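Local coordinates for protein L-Ala-D/L-Glu epimerase, a muconate lactonizing enzyme (Klebsiella pneumoniae subsp. pneumoniae MGH 78578, PDB 3FCP) that belongs to the mandelate racemase/muconate lactonizing enzyme family of the enolase superfamily and carries a magnesium ion in its barrel domain, at residues L123-S126 / A127-G131. Numbering follows the deposited sequence.
Sequences LPVS and ALLGG
Gly131 N reaches back to Ser126 O (2.8 Å) and Gly130 N bonds Ala127 O, the paired bonds of a Schellman motif that ends the one-turn helix 125-128. Gly130, with positive phi (105°), is its C-prime residue, a backbone conformation that suits glycine. Within the turn, Leu128 N bonds Pro124 O at 3.3 Å. Leu129 N bonds Val125 O at 2.9 Å; Ala127 N adds a weak bond to Pro124 O, the N-cap carbonyl.

Apolar contacts follow the same short spiral. Val125 and Leu129 run side by side, Val125 CG1 meeting Leu129 CD1 at 3.9 Å; Val125 CG1 gets there by standing anti to the backbone N (chi1 175°). This pair and Pro124 lean on helix 307-317 and neighbouring loops. Ala127 CB rests against Pro124 CG (3.9 Å), while Leu123 CB looks onto Leu128 CD2 at 4.2 Å.

Ser126 OG, buried, bonds Gln354 OE1, and Asn89 ND2 of the second subunit donates to the carbonyls of Leu129 and Gly131. Backbone bonding thus fixes the turn, whose side chains join it to the barrel domain while its glycine exit meets the neighbouring subunit.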
loop_
_atom_site.group_PDB
_atom_site.type_symbol
_atom_site.label_atom_id
_atom_site.label_comp_id
_atom_site.label_asym_id
_atom_site.label_seq_id
_atom_site.Cartn_x
_atom_site.Cartn_y
_atom_site.Cartn_z
ATOM N N LEU A 123 23.742 -25.325 37.188
ATOM C CA LEU A 123 23.938 -24.168 36.321
ATOM C C LEU A 123 22.916 -23.067 36.559
ATOM O O LEU A 123 21.771 -23.337 36.913
ATOM C CB LEU A 123 23.854 -24.602 34.854
ATOM C CG LEU A 123 24.977 -25.488 34.311
ATOM C CD1 LEU A 123 24.600 -26.012 32.933
ATOM C CD2 LEU A 123 26.275 -24.684 34.245
ATOM N N PRO A 124 23.331 -21.800 36.386
ATOM C CA PRO A 124 22.393 -20.695 36.585
ATOM C C PRO A 124 21.425 -20.686 35.400
ATOM O O PRO A 124 21.757 -21.190 34.326
ATOM C CB PRO A 124 23.306 -19.466 36.611
ATOM C CG PRO A 124 24.456 -19.872 35.728
ATOM C CD PRO A 124 24.699 -21.302 36.149
ATOM N N VAL A 125 20.238 -20.119 35.593
ATOM C CA VAL A 125 19.244 -20.066 34.525
ATOM C C VAL A 125 19.804 -19.428 33.253
ATOM O O VAL A 125 19.503 -19.876 32.144
ATOM C CB VAL A 125 17.989 -19.295 34.985
ATOM C CG1 VAL A 125 17.008 -19.132 33.820
ATOM C CG2 VAL A 125 17.338 -20.028 36.148
ATOM N N SER A 126 20.623 -18.387 33.409
ATOM C CA SER A 126 21.215 -17.710 32.252
ATOM C C SER A 126 21.970 -18.706 31.361
ATOM O O SER A 126 21.944 -18.604 30.129
ATOM C CB SER A 126 22.168 -16.594 32.716
ATOM O OG SER A 126 23.212 -17.105 33.530
ATOM N N ALA A 127 22.643 -19.668 31.989
ATOM C CA ALA A 127 23.390 -20.689 31.258
ATOM C C ALA A 127 22.428 -21.618 30.521
ATOM O O ALA A 127 22.710 -22.055 29.406
ATOM C CB ALA A 127 24.269 -21.502 32.223
ATOM N N LEU A 128 21.300 -21.931 31.151
ATOM C CA LEU A 128 20.305 -22.788 30.516
ATOM C C LEU A 128 19.715 -22.035 29.317
ATOM O O LEU A 128 19.204 -22.642 28.384
ATOM C CB LEU A 128 19.171 -23.137 31.490
ATOM C CG LEU A 128 19.455 -23.873 32.805
ATOM C CD1 LEU A 128 18.131 -24.336 33.404
ATOM C CD2 LEU A 128 20.367 -25.061 32.577
ATOM N N LEU A 129 19.784 -20.709 29.350
ATOM C CA LEU A 129 19.239 -19.908 28.258
ATOM C C LEU A 129 20.298 -19.591 27.207
ATOM O O LEU A 129 20.127 -18.694 26.384
ATOM C CB LEU A 129 18.608 -18.624 28.810
ATOM C CG LEU A 129 17.483 -18.858 29.829
ATOM C CD1 LEU A 129 16.907 -17.519 30.271
ATOM C CD2 LEU A 129 16.392 -19.740 29.228
ATOM N N GLY A 130 21.399 -20.339 27.241
ATOM C CA GLY A 130 22.448 -20.145 26.255
ATOM C C GLY A 130 23.703 -19.434 26.716
ATOM O O GLY A 130 24.695 -19.398 25.986
ATOM N N GLY A 131 23.668 -18.859 27.912
ATOM C CA GLY A 131 24.839 -18.167 28.418
ATOM C C GLY A 131 24.655 -16.670 28.517
ATOM O O GLY A 131 24.011 -16.045 27.670
#